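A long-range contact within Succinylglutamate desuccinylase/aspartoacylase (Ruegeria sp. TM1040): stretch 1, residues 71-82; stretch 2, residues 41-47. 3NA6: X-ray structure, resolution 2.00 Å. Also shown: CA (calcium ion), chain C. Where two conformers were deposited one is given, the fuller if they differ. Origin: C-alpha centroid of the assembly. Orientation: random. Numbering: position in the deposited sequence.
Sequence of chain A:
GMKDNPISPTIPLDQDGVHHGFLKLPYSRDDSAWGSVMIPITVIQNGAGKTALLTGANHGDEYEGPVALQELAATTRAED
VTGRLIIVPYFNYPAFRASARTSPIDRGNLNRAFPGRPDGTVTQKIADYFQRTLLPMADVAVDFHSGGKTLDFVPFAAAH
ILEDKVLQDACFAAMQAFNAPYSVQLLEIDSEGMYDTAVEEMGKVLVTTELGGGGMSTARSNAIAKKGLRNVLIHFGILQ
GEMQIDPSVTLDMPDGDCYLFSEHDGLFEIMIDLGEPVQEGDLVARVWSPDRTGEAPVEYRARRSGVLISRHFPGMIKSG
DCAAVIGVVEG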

# COMPACT_ATOMS: atom_id res chain seq x y z
N GLU A 71 -34.60 4.76 -3.12
CA GLU A 71 -35.98 4.86 -2.62
C GLU A 71 -36.97 4.70 -3.78
O GLU A 71 -37.95 3.97 -3.68
CB GLU A 71 -36.22 6.17 -1.91
CG GLU A 71 -37.58 6.25 -1.26
CD GLU A 71 -37.86 7.61 -0.70
OE1 GLU A 71 -37.39 7.93 0.41
OE2 GLU A 71 -38.58 8.37 -1.38
N LEU A 72 -36.70 5.37 -4.88
CA LEU A 72 -37.54 5.22 -6.07
C LEU A 72 -37.66 3.76 -6.49
O LEU A 72 -38.76 3.27 -6.74
CB LEU A 72 -37.00 6.07 -7.25
CG LEU A 72 -38.00 6.22 -8.41
CD1 LEU A 72 -39.14 7.20 -8.04
CD2 LEU A 72 -37.30 6.65 -9.66
N ALA A 73 -36.54 3.04 -6.52
CA ALA A 73 -36.56 1.66 -7.03
C ALA A 73 -37.32 0.74 -6.07
O ALA A 73 -37.96 -0.23 -6.49
CB ALA A 73 -35.15 1.13 -7.24
N ALA A 74 -37.26 1.06 -4.79
CA ALA A 74 -37.83 0.19 -3.75
C ALA A 74 -39.29 0.49 -3.46
O ALA A 74 -39.96 -0.32 -2.88
CB ALA A 74 -37.02 0.34 -2.46
N THR A 75 -39.79 1.67 -3.82
CA THR A 75 -41.11 2.09 -3.37
C THR A 75 -42.11 2.42 -4.50
O THR A 75 -43.24 2.74 -4.23
CB THR A 75 -41.01 3.29 -2.38
OG1 THR A 75 -40.59 4.46 -3.08
CG2 THR A 75 -40.02 3.00 -1.25
N THR A 76 -41.73 2.31 -5.77
CA THR A 76 -42.62 2.71 -6.86
C THR A 76 -43.31 1.47 -7.35
O THR A 76 -42.63 0.46 -7.62
CB THR A 76 -41.82 3.30 -8.01
OG1 THR A 76 -41.09 4.44 -7.53
CG2 THR A 76 -42.73 3.68 -9.20
N ARG A 77 -44.64 1.52 -7.49
CA ARG A 77 -45.43 0.40 -8.02
C ARG A 77 -45.58 0.49 -9.53
O ARG A 77 -45.69 1.59 -10.09
CB ARG A 77 -46.82 0.40 -7.38
CG ARG A 77 -46.78 0.47 -5.85
CD ARG A 77 -48.18 0.34 -5.24
NE ARG A 77 -49.03 1.50 -5.50
CZ ARG A 77 -50.20 1.44 -6.11
NH1 ARG A 77 -50.68 0.28 -6.54
NH2 ARG A 77 -50.90 2.55 -6.30
N ALA A 78 -45.60 -0.66 -10.20
CA ALA A 78 -45.78 -0.67 -11.66
C ALA A 78 -47.00 0.14 -12.04
O ALA A 78 -46.96 0.92 -12.99
CB ALA A 78 -45.88 -2.09 -12.22
N GLU A 79 -48.06 -0.02 -11.26
CA GLU A 79 -49.33 0.66 -11.50
C GLU A 79 -49.27 2.19 -11.40
O GLU A 79 -50.20 2.86 -11.82
CB GLU A 79 -50.39 0.11 -10.51
CG GLU A 79 -49.83 -0.22 -9.12
CD GLU A 79 -49.44 -1.69 -8.91
OE1 GLU A 79 -48.43 -2.16 -9.48
OE2 GLU A 79 -50.14 -2.35 -8.11
N ASP A 80 -48.20 2.74 -10.83
CA ASP A 80 -48.01 4.19 -10.69
C ASP A 80 -47.33 4.79 -11.93
O ASP A 80 -47.24 6.01 -12.03
CB ASP A 80 -47.07 4.55 -9.52
CG ASP A 80 -47.50 3.99 -8.15
OD1 ASP A 80 -48.73 3.87 -7.91
OD2 ASP A 80 -46.57 3.73 -7.30
N VAL A 81 -46.80 3.93 -12.80
CA VAL A 81 -45.93 4.28 -13.91
C VAL A 81 -46.69 4.21 -15.24
O VAL A 81 -47.46 3.26 -15.46
CB VAL A 81 -44.71 3.32 -13.95
CG1 VAL A 81 -43.92 3.46 -15.24
CG2 VAL A 81 -43.82 3.59 -12.76
N THR A 82 -46.49 5.21 -16.10
CA THR A 82 -46.94 5.19 -17.51
C THR A 82 -45.71 5.46 -18.38
O THR A 82 -45.34 6.61 -18.62
CB THR A 82 -48.03 6.23 -17.77
OG1 THR A 82 -47.57 7.52 -17.34
CG2 THR A 82 -49.34 5.85 -17.00
CA CA C . -48.35 9.62 -18.63
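Stretch 2 (41-47) ITVIQNG

Stretch 2 is an extended strand from Ile41 to Asn46, with phi between -118° and -167° and psi between 121° and 142°; Gly47 leaves it at phi 59°, a positive value that by itself favours glycine. The strand runs in the same general sense as stretch 1. Its axis makes an angle of 54° with that of helix 71-75, N-to-C directions compared, and approaches it to 9.0 Å. The register agrees: Thr42 CA lies 6.1 Å from Ala73 CA at one end, and Gly47 CA lies 5.0 Å from Thr82 CA at the other.

The strand's alternation selects the residues that make contact. Thr42, Ile44 and Asn46 direct their CA-to-CB bonds toward stretch 1, whereas those of Ile41 and Gln45 point away. Ile44 has the largest covered area, 101 Å². With chi1 at -52° (m) and chi2 at 172° (t), its CD1 comes 3.7 Å from Thr76 CB, just beyond the helix, while its CG2 lies 3.7 Å from Val81 CG2 and 3.9 Å from Ala78 CA. One side chain thus spans the helix end and the following 3-10 turn.

Asn46 follows with 84 Å². Its CB is 3.1 Å from Ala78 O, and its backbone O stands 3.3 Å from Thr82 CA in a CA-H...O contact with an angle of 136° at the hydrogen. The orientation of its side-chain amide is uncertain, so these backbone and CB distances are the firmer evidence for its placement. Val81, covered over 58 Å², points its CB toward the strand, and its CB is 4.3 Å from Asn46 CB. Towards the start of the strand, Thr42 OG1 packs 3.6 Å from Ala73 CB. No clear hydrogen bond joins the stretches, which together bury 448 Å², both sides summed.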

# COMPACT_ATOMS: atom_id res chain seq x y z
N ILE A 41 -29.52 -2.75 -10.80
CA ILE A 41 -30.43 -2.09 -11.71
C ILE A 41 -31.86 -2.50 -11.38
O ILE A 41 -32.10 -3.64 -11.00
CB ILE A 41 -30.07 -2.41 -13.19
CG1 ILE A 41 -30.96 -1.61 -14.17
CG2 ILE A 41 -30.11 -3.92 -13.47
CD1 ILE A 41 -30.39 -1.60 -15.59
N THR A 42 -32.78 -1.55 -11.48
CA THR A 42 -34.20 -1.83 -11.38
C THR A 42 -34.88 -1.28 -12.63
O THR A 42 -34.58 -0.16 -13.07
CB THR A 42 -34.82 -1.18 -10.12
OG1 THR A 42 -34.43 -1.91 -8.96
CG2 THR A 42 -36.34 -1.21 -10.21
N VAL A 43 -35.76 -2.07 -13.22
CA VAL A 43 -36.62 -1.59 -14.32
C VAL A 43 -38.04 -1.68 -13.86
O VAL A 43 -38.47 -2.72 -13.32
CB VAL A 43 -36.45 -2.39 -15.61
CG1 VAL A 43 -37.41 -1.86 -16.70
CG2 VAL A 43 -34.98 -2.35 -16.05
N ILE A 44 -38.76 -0.56 -14.02
CA ILE A 44 -40.21 -0.51 -13.79
C ILE A 44 -40.90 0.01 -15.07
O ILE A 44 -40.61 1.13 -15.52
CB ILE A 44 -40.60 0.40 -12.59
CG1 ILE A 44 -39.79 0.01 -11.34
CG2 ILE A 44 -42.12 0.35 -12.34
CD1 ILE A 44 -39.95 0.98 -10.14
N GLN A 45 -41.80 -0.80 -15.63
CA GLN A 45 -42.46 -0.52 -16.90
C GLN A 45 -43.95 -0.87 -16.84
O GLN A 45 -44.34 -1.91 -16.29
CB GLN A 45 -41.80 -1.29 -18.04
CG GLN A 45 -42.55 -1.21 -19.36
CD GLN A 45 -41.88 -1.99 -20.45
OE1 GLN A 45 -40.75 -1.68 -20.85
NE2 GLN A 45 -42.57 -3.02 -20.94
N ASN A 46 -44.77 0.01 -17.39
CA ASN A 46 -46.21 -0.15 -17.34
C ASN A 46 -46.87 0.82 -18.30
O ASN A 46 -46.50 1.99 -18.34
CB ASN A 46 -46.72 0.09 -15.93
CG ASN A 46 -48.22 -0.15 -15.79
OD1 ASN A 46 -49.00 0.78 -15.63
ND2 ASN A 46 -48.62 -1.41 -15.86
N GLY A 47 -47.83 0.32 -19.07
CA GLY A 47 -48.55 1.14 -20.02
C GLY A 47 -47.70 1.81 -21.07
O GLY A 47 -46.74 1.22 -21.59
O HOH W 1 -47.04 8.47 -20.59
O HOH W 2 -49.25 11.27 -17.00
O HOH W 3 -48.32 11.55 -20.30
O HOH W 4 -50.46 8.48 -19.41